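Local structure of putative silent information regulator 2,Putative silent information regulator 2 (Leishmania infantum, 5OL0) at residues L78-R82 and C154-H158; R93-W98 and N166-M171; T105-F110 and C286-V291; A203-P209 and L228-P234. The protein probably removes acetyl groups from lysine side chains of proteins in an NAD-dependent reaction, as a zinc-containing class I sirtuin thought to regulate gene expression. One frame throughout, in Å; residues are numbered along the deposited sequence.

Interaction 1. Residues L78-R82 and C154-H158; sequences LTLLR and CIECH. With ZN (zinc ion), chain E.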
loop_
_atom_site.group_PDB
_atom_site.type_symbol
_atom_site.label_atom_id
_atom_site.label_comp_id
_atom_site.label_asym_id
_atom_site.label_seq_id
_atom_site.Cartn_x
_atom_site.Cartn_y
_atom_site.Cartn_z
ATOM N N LEU A 78 10.370 -15.018 -5.664
ATOM C CA LEU A 78 11.343 -14.964 -6.665
ATOM C C LEU A 78 11.825 -16.366 -7.056
ATOM O O LEU A 78 12.047 -16.676 -8.234
ATOM C CB LEU A 78 12.465 -14.080 -6.127
ATOM C CG LEU A 78 13.399 -13.587 -7.203
ATOM C CD1 LEU A 78 12.654 -12.776 -8.237
ATOM C CD2 LEU A 78 14.477 -12.757 -6.512
ATOM N N THR A 79 11.955 -17.238 -6.070
ATOM C CA THR A 79 12.367 -18.625 -6.359
ATOM C C THR A 79 11.304 -19.441 -7.150
ATOM O O THR A 79 11.642 -20.123 -8.135
ATOM C CB THR A 79 12.924 -19.353 -5.080
ATOM O OG1 THR A 79 13.158 -20.708 -5.432
ATOM C CG2 THR A 79 11.969 -19.267 -3.846
ATOM N N LEU A 80 10.026 -19.321 -6.791
ATOM C CA LEU A 80 8.962 -19.875 -7.651
ATOM C C LEU A 80 8.907 -19.260 -9.054
ATOM O O LEU A 80 8.633 -19.958 -10.015
ATOM C CB LEU A 80 7.608 -19.750 -7.010
ATOM C CG LEU A 80 6.568 -20.674 -7.624
ATOM C CD1 LEU A 80 6.962 -22.138 -7.422
ATOM C CD2 LEU A 80 5.211 -20.405 -6.994
ATOM N N LEU A 81 9.158 -17.959 -9.175
ATOM C CA LEU A 81 9.259 -17.337 -10.509
ATOM C C LEU A 81 10.360 -17.932 -11.391
ATOM O O LEU A 81 10.137 -18.217 -12.563
ATOM C CB LEU A 81 9.478 -15.818 -10.396
ATOM C CG LEU A 81 9.414 -15.079 -11.732
ATOM C CD1 LEU A 81 7.998 -15.091 -12.279
ATOM C CD2 LEU A 81 9.959 -13.675 -11.535
ATOM N N ARG A 82 11.545 -18.143 -10.827
ATOM C CA ARG A 82 12.626 -18.785 -11.598
ATOM C C ARG A 82 12.277 -20.228 -11.961
ATOM O O ARG A 82 12.685 -20.710 -12.965
ATOM C CB ARG A 82 13.908 -18.806 -10.831
ATOM C CG ARG A 82 14.444 -17.459 -10.525
ATOM C CD ARG A 82 15.923 -17.532 -10.491
ATOM N NE ARG A 82 16.541 -16.222 -10.395
ATOM C CZ ARG A 82 16.754 -15.555 -9.276
ATOM N NH1 ARG A 82 16.383 -16.032 -8.091
ATOM N NH2 ARG A 82 17.367 -14.372 -9.343
ATOM N N CYS A 154 14.201 -7.499 -16.540
ATOM C CA CYS A 154 14.792 -8.827 -16.299
ATOM C C CYS A 154 15.167 -9.057 -14.841
ATOM O O CYS A 154 15.800 -8.219 -14.219
ATOM C CB CYS A 154 16.079 -8.972 -17.099
ATOM S SG CYS A 154 16.848 -10.609 -16.935
ATOM N N ILE A 155 14.773 -10.181 -14.278
ATOM C CA ILE A 155 15.141 -10.476 -12.887
ATOM C C ILE A 155 16.634 -10.868 -12.741
ATOM O O ILE A 155 17.161 -10.742 -11.660
ATOM C CB ILE A 155 14.272 -11.603 -12.260
ATOM C CG1 ILE A 155 14.680 -12.980 -12.825
ATOM C CG2 ILE A 155 12.763 -11.259 -12.391
ATOM C CD1 ILE A 155 13.859 -14.134 -12.330
ATOM N N GLU A 156 17.280 -11.398 -13.786
ATOM C CA GLU A 156 18.705 -11.787 -13.693
ATOM C C GLU A 156 19.621 -10.552 -13.845
ATOM O O GLU A 156 20.384 -10.250 -12.939
ATOM C CB GLU A 156 19.095 -12.905 -14.713
ATOM C CG GLU A 156 18.360 -14.266 -14.665
ATOM C CD GLU A 156 18.044 -14.861 -13.274
ATOM O OE1 GLU A 156 18.616 -14.476 -12.207
ATOM O OE2 GLU A 156 17.193 -15.780 -13.229
ATOM N N CYS A 157 19.544 -9.833 -14.968
ATOM C CA CYS A 157 20.417 -8.662 -15.219
ATOM C C CYS A 157 19.803 -7.290 -14.977
ATOM O O CYS A 157 20.489 -6.294 -15.170
ATOM C CB CYS A 157 20.978 -8.728 -16.650
ATOM S SG CYS A 157 19.828 -8.319 -18.015
ATOM N N HIS A 158 18.525 -7.214 -14.589
ATOM C CA HIS A 158 17.851 -5.927 -14.306
ATOM C C HIS A 158 17.695 -4.944 -15.508
ATOM O O HIS A 158 17.297 -3.784 -15.334
ATOM C CB HIS A 158 18.461 -5.277 -13.045
ATOM C CG HIS A 158 18.407 -6.175 -11.837
ATOM N ND1 HIS A 158 17.225 -6.514 -11.208
ATOM C CD2 HIS A 158 19.380 -6.854 -11.188
ATOM C CE1 HIS A 158 17.470 -7.348 -10.218
ATOM N NE2 HIS A 158 18.772 -7.567 -10.181
HETATM ZN ZN ZN E . 18.585 -10.179 -18.416
#

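Interaction 2. Residues R93-W98 and N166-M171; sequences RELNLW and NYLEAM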
loop_
_atom_site.group_PDB
_atom_site.type_symbol
_atom_site.label_atom_id
_atom_site.label_comp_id
_atom_site.label_asym_id
_atom_site.label_seq_id
_atom_site.Cartn_x
_atom_site.Cartn_y
_atom_site.Cartn_z
ATOM N N ARG A 93 -2.168 -12.263 -15.330
ATOM C CA ARG A 93 -3.224 -12.168 -16.311
ATOM C C ARG A 93 -4.616 -11.912 -15.709
ATOM O O ARG A 93 -5.471 -11.311 -16.367
ATOM C CB ARG A 93 -3.347 -13.510 -17.063
ATOM C CG ARG A 93 -2.598 -13.613 -18.339
ATOM C CD ARG A 93 -3.053 -14.840 -19.141
ATOM N NE ARG A 93 -2.559 -16.097 -18.577
ATOM C CZ ARG A 93 -1.273 -16.514 -18.600
ATOM N NH1 ARG A 93 -0.289 -15.777 -19.135
ATOM N NH2 ARG A 93 -0.945 -17.679 -18.043
ATOM N N GLU A 94 -4.857 -12.435 -14.510
ATOM C CA GLU A 94 -6.137 -12.301 -13.825
ATOM C C GLU A 94 -6.326 -11.086 -12.919
ATOM O O GLU A 94 -7.439 -10.647 -12.725
ATOM C CB GLU A 94 -6.436 -13.607 -13.071
ATOM C CG GLU A 94 -6.512 -14.778 -14.045
ATOM C CD GLU A 94 -7.129 -16.005 -13.429
ATOM O OE1 GLU A 94 -6.557 -16.529 -12.439
ATOM O OE2 GLU A 94 -8.188 -16.439 -13.944
ATOM N N LEU A 95 -5.250 -10.521 -12.395
ATOM C CA LEU A 95 -5.368 -9.420 -11.449
ATOM C C LEU A 95 -5.688 -8.096 -12.082
ATOM O O LEU A 95 -6.209 -7.245 -11.396
ATOM C CB LEU A 95 -4.113 -9.285 -10.640
ATOM C CG LEU A 95 -3.936 -10.360 -9.563
ATOM C CD1 LEU A 95 -2.463 -10.430 -9.225
ATOM C CD2 LEU A 95 -4.739 -10.061 -8.315
ATOM N N ASN A 96 -5.323 -7.908 -13.361
ATOM C CA ASN A 96 -5.664 -6.693 -14.119
ATOM C C ASN A 96 -5.057 -5.424 -13.529
ATOM O O ASN A 96 -5.692 -4.402 -13.494
ATOM C CB ASN A 96 -7.211 -6.569 -14.252
ATOM C CG ASN A 96 -7.708 -7.180 -15.523
ATOM O OD1 ASN A 96 -7.071 -7.038 -16.567
ATOM N ND2 ASN A 96 -8.841 -7.880 -15.446
ATOM N N LEU A 97 -3.829 -5.527 -13.024
ATOM C CA LEU A 97 -3.200 -4.426 -12.307
ATOM C C LEU A 97 -2.483 -3.439 -13.214
ATOM O O LEU A 97 -1.847 -2.524 -12.717
ATOM C CB LEU A 97 -2.208 -4.975 -11.262
ATOM C CG LEU A 97 -2.966 -5.723 -10.158
ATOM C CD1 LEU A 97 -2.005 -6.409 -9.195
ATOM C CD2 LEU A 97 -3.880 -4.818 -9.404
ATOM N N TRP A 98 -2.575 -3.645 -14.529
ATOM C CA TRP A 98 -1.944 -2.767 -15.530
ATOM C C TRP A 98 -2.567 -1.415 -15.336
ATOM O O TRP A 98 -3.785 -1.347 -15.165
ATOM C CB TRP A 98 -2.256 -3.254 -16.979
ATOM C CG TRP A 98 -2.040 -4.704 -17.121
ATOM C CD1 TRP A 98 -3.013 -5.662 -17.156
ATOM C CD2 TRP A 98 -0.777 -5.411 -17.114
ATOM N NE1 TRP A 98 -2.454 -6.877 -17.269
ATOM C CE2 TRP A 98 -1.089 -6.781 -17.178
ATOM C CE3 TRP A 98 0.567 -5.012 -17.090
ATOM C CZ2 TRP A 98 -0.103 -7.788 -17.250
ATOM C CZ3 TRP A 98 1.563 -5.998 -17.152
ATOM C CH2 TRP A 98 1.217 -7.380 -17.220
ATOM N N ASN A 166 5.512 -6.572 -22.417
ATOM C CA ASN A 166 5.284 -7.500 -21.320
ATOM C C ASN A 166 3.790 -7.768 -21.110
ATOM O O ASN A 166 3.401 -8.870 -20.860
ATOM C CB ASN A 166 5.948 -6.998 -20.031
ATOM C CG ASN A 166 5.821 -7.979 -18.881
ATOM O OD1 ASN A 166 6.025 -9.216 -19.014
ATOM N ND2 ASN A 166 5.454 -7.455 -17.762
ATOM N N TYR A 167 2.978 -6.740 -21.239
ATOM C CA TYR A 167 1.532 -6.819 -21.148
ATOM C C TYR A 167 0.964 -7.717 -22.265
ATOM O O TYR A 167 0.188 -8.612 -22.004
ATOM C CB TYR A 167 0.928 -5.394 -21.221
ATOM C CG TYR A 167 -0.567 -5.399 -21.547
ATOM C CD1 TYR A 167 -1.509 -5.610 -20.559
ATOM C CD2 TYR A 167 -0.997 -5.269 -22.847
ATOM C CE1 TYR A 167 -2.860 -5.685 -20.865
ATOM C CE2 TYR A 167 -2.340 -5.334 -23.167
ATOM C CZ TYR A 167 -3.270 -5.519 -22.172
ATOM O OH TYR A 167 -4.607 -5.608 -22.523
ATOM N N LEU A 168 1.399 -7.482 -23.491
ATOM C CA LEU A 168 0.872 -8.223 -24.628
ATOM C C LEU A 168 1.274 -9.701 -24.537
ATOM O O LEU A 168 0.446 -10.600 -24.768
ATOM C CB LEU A 168 1.376 -7.614 -25.939
ATOM C CG LEU A 168 0.698 -6.285 -26.289
ATOM C CD1 LEU A 168 1.277 -5.716 -27.544
ATOM C CD2 LEU A 168 -0.793 -6.483 -26.432
ATOM N N GLU A 169 2.519 -9.942 -24.146
ATOM C CA GLU A 169 2.986 -11.318 -23.949
ATOM C C GLU A 169 2.254 -12.028 -22.812
ATOM O O GLU A 169 1.691 -13.119 -22.989
ATOM C CB GLU A 169 4.491 -11.345 -23.786
ATOM C CG GLU A 169 5.192 -11.247 -25.124
ATOM C CD GLU A 169 6.692 -11.078 -25.008
ATOM O OE1 GLU A 169 7.257 -11.038 -23.893
ATOM O OE2 GLU A 169 7.318 -10.955 -26.054
ATOM N N ALA A 170 2.177 -11.366 -21.663
ATOM C CA ALA A 170 1.527 -11.959 -20.521
ATOM C C ALA A 170 0.106 -12.291 -20.803
ATOM O O ALA A 170 -0.323 -13.407 -20.477
ATOM C CB ALA A 170 1.628 -11.106 -19.254
ATOM N N MET A 171 -0.639 -11.344 -21.389
ATOM C CA MET A 171 -2.073 -11.536 -21.579
ATOM C C MET A 171 -2.393 -12.538 -22.684
ATOM O O MET A 171 -3.522 -12.994 -22.803
ATOM C CB MET A 171 -2.746 -10.209 -21.881
ATOM C CG MET A 171 -2.645 -9.215 -20.755
ATOM S SD MET A 171 -3.580 -9.689 -19.326
ATOM C CE MET A 171 -5.231 -9.343 -19.907
#

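Interaction 3. Residues T105-F110 and C286-V291; sequences TAVHHF and CQENVV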
loop_
_atom_site.group_PDB
_atom_site.type_symbol
_atom_site.label_atom_id
_atom_site.label_comp_id
_atom_site.label_asym_id
_atom_site.label_seq_id
_atom_site.Cartn_x
_atom_site.Cartn_y
_atom_site.Cartn_z
ATOM N N THR A 105 -9.812 5.084 -5.162
ATOM C CA THR A 105 -10.857 5.103 -4.155
ATOM C C THR A 105 -10.860 6.441 -3.386
ATOM O O THR A 105 -9.993 7.299 -3.584
ATOM C CB THR A 105 -10.736 3.946 -3.146
ATOM O OG1 THR A 105 -9.677 4.204 -2.209
ATOM C CG2 THR A 105 -10.569 2.566 -3.826
ATOM N N ALA A 106 -11.845 6.595 -2.514
ATOM C CA ALA A 106 -11.915 7.714 -1.592
ATOM C C ALA A 106 -10.631 7.845 -0.745
ATOM O O ALA A 106 -10.096 8.936 -0.597
ATOM C CB ALA A 106 -13.145 7.562 -0.706
ATOM N N VAL A 107 -10.075 6.738 -0.266
ATOM C CA VAL A 107 -8.796 6.811 0.464
ATOM C C VAL A 107 -7.709 7.470 -0.421
ATOM O O VAL A 107 -6.963 8.338 0.029
ATOM C CB VAL A 107 -8.345 5.389 0.885
ATOM C CG1 VAL A 107 -6.882 5.362 1.287
ATOM C CG2 VAL A 107 -9.209 4.843 2.027
ATOM N N HIS A 108 -7.580 6.988 -1.647
ATOM C CA HIS A 108 -6.554 7.482 -2.551
ATOM C C HIS A 108 -6.656 9.010 -2.869
ATOM O O HIS A 108 -5.635 9.800 -2.894
ATOM C CB HIS A 108 -6.524 6.635 -3.836
ATOM C CG HIS A 108 -6.276 5.167 -3.617
ATOM N ND1 HIS A 108 -5.014 4.647 -3.417
ATOM C CD2 HIS A 108 -7.116 4.108 -3.587
ATOM C CE1 HIS A 108 -5.100 3.339 -3.261
ATOM N NE2 HIS A 108 -6.356 2.984 -3.372
ATOM N N HIS A 109 -7.877 9.426 -3.161
ATOM C CA HIS A 109 -8.176 10.833 -3.371
ATOM C C HIS A 109 -7.907 11.629 -2.085
ATOM O O HIS A 109 -7.423 12.730 -2.159
ATOM C CB HIS A 109 -9.638 11.015 -3.809
ATOM C CG HIS A 109 -9.899 10.532 -5.199
ATOM N ND1 HIS A 109 -9.181 10.991 -6.275
ATOM C CD2 HIS A 109 -10.780 9.629 -5.683
ATOM C CE1 HIS A 109 -9.620 10.399 -7.364
ATOM N NE2 HIS A 109 -10.611 9.597 -7.039
ATOM N N PHE A 110 -8.258 11.078 -0.933
ATOM C CA PHE A 110 -7.979 11.760 0.327
ATOM C C PHE A 110 -6.494 12.081 0.493
ATOM O O PHE A 110 -6.132 13.135 0.949
ATOM C CB PHE A 110 -8.511 10.949 1.519
ATOM C CG PHE A 110 -8.280 11.601 2.851
ATOM C CD1 PHE A 110 -8.976 12.745 3.200
ATOM C CD2 PHE A 110 -7.399 11.057 3.783
ATOM C CE1 PHE A 110 -8.780 13.375 4.414
ATOM C CE2 PHE A 110 -7.226 11.656 5.035
ATOM C CZ PHE A 110 -7.898 12.839 5.345
ATOM N N CYS A 286 -12.744 1.508 5.625
ATOM C CA CYS A 286 -11.775 2.611 5.599
ATOM C C CYS A 286 -12.246 3.719 4.623
ATOM O O CYS A 286 -11.985 4.904 4.881
ATOM C CB CYS A 286 -10.396 2.069 5.278
ATOM S SG CYS A 286 -10.226 1.334 3.619
ATOM N N GLN A 287 -13.026 3.361 3.596
ATOM C CA GLN A 287 -13.510 4.347 2.672
ATOM C C GLN A 287 -14.491 5.288 3.412
ATOM O O GLN A 287 -14.395 6.513 3.261
ATOM C CB GLN A 287 -14.164 3.709 1.427
ATOM C CG GLN A 287 -13.269 2.749 0.693
ATOM C CD GLN A 287 -12.054 3.378 0.077
ATOM O OE1 GLN A 287 -12.020 4.590 -0.220
ATOM N NE2 GLN A 287 -11.092 2.546 -0.244
ATOM N N GLU A 288 -15.401 4.730 4.212
ATOM C CA GLU A 288 -16.318 5.525 5.012
ATOM C C GLU A 288 -15.590 6.341 6.069
ATOM O O GLU A 288 -15.922 7.450 6.299
ATOM C CB GLU A 288 -17.328 4.666 5.783
ATOM C CG GLU A 288 -18.495 4.123 4.983
ATOM C CD GLU A 288 -19.334 3.147 5.820
ATOM O OE1 GLU A 288 -19.574 3.462 7.017
ATOM O OE2 GLU A 288 -19.743 2.074 5.284
ATOM N N ASN A 289 -14.624 5.764 6.740
ATOM C CA ASN A 289 -13.896 6.484 7.765
ATOM C C ASN A 289 -13.133 7.664 7.216
ATOM O O ASN A 289 -13.109 8.709 7.856
ATOM C CB ASN A 289 -12.961 5.567 8.535
ATOM C CG ASN A 289 -13.726 4.591 9.428
ATOM O OD1 ASN A 289 -14.742 4.944 9.969
ATOM N ND2 ASN A 289 -13.232 3.378 9.566
ATOM N N VAL A 290 -12.582 7.531 6.015
ATOM C CA VAL A 290 -11.840 8.644 5.417
ATOM C C VAL A 290 -12.810 9.745 5.048
ATOM O O VAL A 290 -12.480 10.906 5.188
ATOM C CB VAL A 290 -11.013 8.150 4.239
ATOM C CG1 VAL A 290 -10.613 9.217 3.305
ATOM C CG2 VAL A 290 -9.766 7.439 4.766
ATOM N N VAL A 291 -13.985 9.375 4.580
ATOM C CA VAL A 291 -14.992 10.377 4.179
ATOM C C VAL A 291 -15.381 11.184 5.433
ATOM O O VAL A 291 -15.343 12.446 5.421
ATOM C CB VAL A 291 -16.188 9.730 3.486
ATOM C CG1 VAL A 291 -17.410 10.658 3.457
ATOM C CG2 VAL A 291 -15.794 9.282 2.070
#

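Interaction 4. Residues A203-P209 and L228-P234; sequences ALHHDAP and LLPCVVP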
loop_
_atom_site.group_PDB
_atom_site.type_symbol
_atom_site.label_atom_id
_atom_site.label_comp_id
_atom_site.label_asym_id
_atom_site.label_seq_id
_atom_site.Cartn_x
_atom_site.Cartn_y
_atom_site.Cartn_z
ATOM N N ALA A 203 12.382 6.858 3.112
ATOM C CA ALA A 203 11.230 7.047 3.939
ATOM C C ALA A 203 11.401 6.472 5.343
ATOM O O ALA A 203 11.098 7.124 6.294
ATOM C CB ALA A 203 10.001 6.511 3.248
ATOM N N LEU A 204 11.949 5.276 5.461
ATOM C CA LEU A 204 12.152 4.657 6.788
ATOM C C LEU A 204 13.142 5.365 7.712
ATOM O O LEU A 204 12.926 5.462 8.931
ATOM C CB LEU A 204 12.658 3.220 6.602
ATOM C CG LEU A 204 12.841 2.353 7.876
ATOM C CD1 LEU A 204 11.491 2.012 8.453
ATOM C CD2 LEU A 204 13.666 1.079 7.577
ATOM N N HIS A 205 14.259 5.788 7.127
ATOM C CA HIS A 205 15.342 6.396 7.884
ATOM C C HIS A 205 15.116 7.871 8.066
ATOM O O HIS A 205 15.536 8.378 9.067
ATOM C CB HIS A 205 16.709 6.197 7.171
ATOM C CG HIS A 205 17.092 4.773 7.033
ATOM N ND1 HIS A 205 17.751 4.286 5.927
ATOM C CD2 HIS A 205 16.810 3.701 7.813
ATOM C CE1 HIS A 205 17.919 2.983 6.066
ATOM N NE2 HIS A 205 17.339 2.603 7.189
ATOM N N HIS A 206 14.474 8.541 7.098
ATOM C CA HIS A 206 14.354 10.017 7.097
ATOM C C HIS A 206 12.985 10.541 7.320
ATOM O O HIS A 206 12.870 11.546 7.946
ATOM C CB HIS A 206 14.895 10.631 5.794
ATOM C CG HIS A 206 16.301 10.201 5.496
ATOM N ND1 HIS A 206 16.733 9.916 4.220
ATOM C CD2 HIS A 206 17.324 9.882 6.318
ATOM C CE1 HIS A 206 17.993 9.522 4.259
ATOM N NE2 HIS A 206 18.373 9.488 5.511
ATOM N N ASP A 207 11.941 9.936 6.759
ATOM C CA ASP A 207 10.604 10.493 6.999
ATOM C C ASP A 207 10.043 10.012 8.318
ATOM O O ASP A 207 9.551 10.793 9.137
ATOM C CB ASP A 207 9.658 10.126 5.880
ATOM C CG ASP A 207 9.981 10.813 4.591
ATOM O OD1 ASP A 207 10.099 12.036 4.620
ATOM O OD2 ASP A 207 10.061 10.153 3.532
ATOM N N ALA A 208 9.994 8.693 8.510
ATOM C CA ALA A 208 9.219 8.187 9.694
ATOM C C ALA A 208 9.737 8.725 11.017
ATOM O O ALA A 208 8.959 9.024 11.946
ATOM C CB ALA A 208 9.200 6.654 9.678
ATOM N N PRO A 209 11.063 8.935 11.126
ATOM C CA PRO A 209 11.515 9.503 12.404
ATOM C C PRO A 209 11.037 10.937 12.711
ATOM O O PRO A 209 11.008 11.322 13.871
ATOM C CB PRO A 209 13.040 9.397 12.293
ATOM C CG PRO A 209 13.217 8.126 11.528
ATOM C CD PRO A 209 12.171 8.283 10.420
ATOM N N LEU A 228 8.050 -2.032 9.372
ATOM C CA LEU A 228 8.832 -1.258 10.356
ATOM C C LEU A 228 8.459 0.193 10.398
ATOM O O LEU A 228 8.728 0.866 11.391
ATOM C CB LEU A 228 10.300 -1.318 10.093
ATOM C CG LEU A 228 11.007 -2.613 10.433
ATOM C CD1 LEU A 228 12.408 -2.535 9.843
ATOM C CD2 LEU A 228 11.070 -2.726 11.957
ATOM N N LEU A 229 7.844 0.679 9.328
ATOM C CA LEU A 229 7.600 2.110 9.228
ATOM C C LEU A 229 6.961 2.733 10.469
ATOM O O LEU A 229 7.491 3.678 11.023
ATOM C CB LEU A 229 6.796 2.437 7.956
ATOM C CG LEU A 229 7.650 2.449 6.706
ATOM C CD1 LEU A 229 6.759 2.332 5.488
ATOM C CD2 LEU A 229 8.500 3.733 6.597
ATOM N N PRO A 230 5.845 2.196 10.935
ATOM C CA PRO A 230 5.215 2.826 12.090
ATOM C C PRO A 230 5.889 2.551 13.413
ATOM O O PRO A 230 5.521 3.180 14.433
ATOM C CB PRO A 230 3.815 2.185 12.097
ATOM C CG PRO A 230 3.996 0.858 11.452
ATOM C CD PRO A 230 5.062 1.051 10.433
ATOM N N CYS A 231 6.813 1.585 13.425
ATOM C CA CYS A 231 7.631 1.286 14.601
ATOM C C CYS A 231 8.725 2.309 14.886
ATOM O O CYS A 231 9.205 2.347 16.006
ATOM C CB CYS A 231 8.237 -0.136 14.497
ATOM S SG CYS A 231 6.876 -1.364 14.361
ATOM N N VAL A 232 9.161 3.072 13.887
ATOM C CA VAL A 232 10.316 3.996 14.004
ATOM C C VAL A 232 9.856 5.474 14.136
ATOM O O VAL A 232 10.669 6.341 14.313
ATOM C CB VAL A 232 11.347 3.862 12.857
ATOM C CG1 VAL A 232 12.017 2.463 12.821
ATOM C CG2 VAL A 232 10.733 4.113 11.506
ATOM N N VAL A 233 8.559 5.753 14.097
ATOM C CA VAL A 233 8.085 7.104 14.357
ATOM C C VAL A 233 8.282 7.399 15.846
ATOM O O VAL A 233 8.334 6.473 16.643
ATOM C CB VAL A 233 6.614 7.314 13.955
ATOM C CG1 VAL A 233 6.426 6.896 12.512
ATOM C CG2 VAL A 233 5.662 6.557 14.857
ATOM N N PRO A 234 8.335 8.677 16.226
ATOM C CA PRO A 234 8.519 8.997 17.656
ATOM C C PRO A 234 7.448 8.325 18.558
ATOM O O PRO A 234 6.271 8.215 18.187
ATOM C CB PRO A 234 8.423 10.516 17.683
ATOM C CG PRO A 234 8.827 10.962 16.295
ATOM C CD PRO A 234 8.334 9.883 15.370
#

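Interaction 1. Residues L78-R82 and C154-H158
Ile155 lies over one flank of helix 78-83, in the slot between Leu81 and the aliphatic start of Arg82. It sits in the CxxC zinc knuckle of the sirtuin zinc module, where Cys154 and Cys157 each hold the zinc ion through SG at 2.3 Å and Cys178 and Cys181 complete the four-cysteine site. Two side chains of the knuckle turn to the helix. Ile155 CG2 is 3.8 Å from Leu81 CD2 and, more loosely, 4.4 Å from Leu78 CD1, while Ile155 CD1 meets Arg82 CG at 3.8 Å; strand 185-187 closes in on the same apolar patch through Lys186. Further out, Glu156 reaches past the isoleucine to form a salt bridge with Arg82 at the exposed edge, so an apolar contact is flanked by a charged pair. The knuckle is braced from within by Cys157 N, which donates to Cys154 SG at 3.4 Å. In the bridge, Arg82 NE lies 2.9 Å from Glu156 OE2 and Arg82 NH2 3.1 Å from Glu156 OE1.

Interaction 2. Residues R93-W98 and N166-M171
The indole of Trp98 fills the middle of this contact and packs against one side of helix 163-171. Tyr167 presents its ring edge to the indole face in a T-shaped stack: the five-membered ring and the tyrosine ring have centroids 4.7 Å apart and planes at 86°, and Tyr167 CD1 comes within 3.5 Å of Trp98 CD2. Tyr167 CA adds a CH-pi contact over the six-membered ring, 4.2 Å from its centroid, and Ala170 CB lies 4.2 Å from Trp98 CZ2. Met171 makes an oblique Met-aromatic contact, with a weak hydrogen bond from Trp98 NE1 to Met171 SD at 3.7 Å. Phe149 also packs edge-to-face with Trp98. At the polar edge, Arg93 NH1 donates to Ala170 O at 2.7 Å. Asn166 passes the indole edge and directs OD1 to Ser176 and Tyr89. Edge-to-face packing on a central tryptophan thus joins the segment at the end of helix 85-95 to the helix after strand 160-161, in the small, zinc-bearing part of the sirtuin fold.

Interaction 3. Residues T105-F110 and C286-V291
Cys286 opens helix 286-296 with its sulfur beside Val107, SG to CG2 4.0 Å; this cysteine probably belongs to the NAD(+) site, so the contact is likely to border the cofactor pocket. Next comes Gln287, whose folded side chain reaches the start of helix 106-116. There Gln287 OE1 accepts from Val107 N at 2.9 Å, one of the amides left without a backbone acceptor in a first helical turn. Thr105, the N-cap, also accepts from Val107 N, weakly, through OG1 at 3.2 Å, and its hydroxyl is bonded to Ala44 O as well. Val290 then turns inward: CG1 packs at 3.3 Å on Phe110 CB, and CG2 lies 3.8 Å from Val107 CG2. Val291 adds a looser touch, CG2 to Ala106 CB at 4.2 Å. The segment axes approach to 9.1 Å and cross at 38°, their directions broadly alike. Apolar contacts thus hold the two helices side by side in the Rossmann-type domain, while a buried glutamine gives a first-turn amide a stronger acceptor than its weak N-cap bond.

Interaction 4. Residues A203-P209 and L228-P234
Leu204 and Ala208, one turn apart, carry most of this contact from helix 198-207 and the 3-10 turn that follows it, and Val232 answers them from the loop. The CD1 of Leu204 sits among three side chains of the loop: 3.9 Å from Leu228 CB, 3.9 Å from Leu229 CD2 and 3.8 Å from Val232 CG2. Ala208 points straight at the loop, with CB 3.5 Å from Val232 CG2 and 4.0 Å from Val233 CG1. Val232 CG2 thus touches both Leu204 and Ala208. The backbones also come close at Ala208, whose O receives a CA-H...O contact from Val233 CA at 3.2 Å. No hydrogen bond crosses the interface. Beyond it, Pro209 O rests 3.3 Å from Pro234 CG. The helix itself widens here, Ala203 O accepting from both Asp207 N, at 3.0 Å, and Ala208 N, at 2.9 Å, in a pi-type turn before the 3-10 segment. Both segments lie over the parallel sheet of the Rossmann-type domain: Ala208 touches Leu37 and Leu229 touches Leu39 on strand 36-40, Ala203 and Leu229 meet Cys124 on strand 120-125, and the loop links strand 213-217 to strand 239-242.

The four contacts divide between the two parts of a sirtuin. Interactions 1 and 2, with centres about 17 Å apart, belong to the small part: the first holds two zinc ligands, and the side chain of Asn166 of the second lies about 13 Å from the ion. The consecutive helices 78-83 and 85-95 connect them. Interactions 3 and 4 belong to the Rossmann-type domain, with centres about 23 Å apart, and 203-209/228-234 is nested in the chain loop closed by 105-110/286-291. Both approach the likely NAD(+) site: Cys286 is about 6 Å from Gly218, and Leu229 about 8 Å from Thr219, measured between side chains. Interaction 1 is remote from interaction 3, about 35 Å between centres.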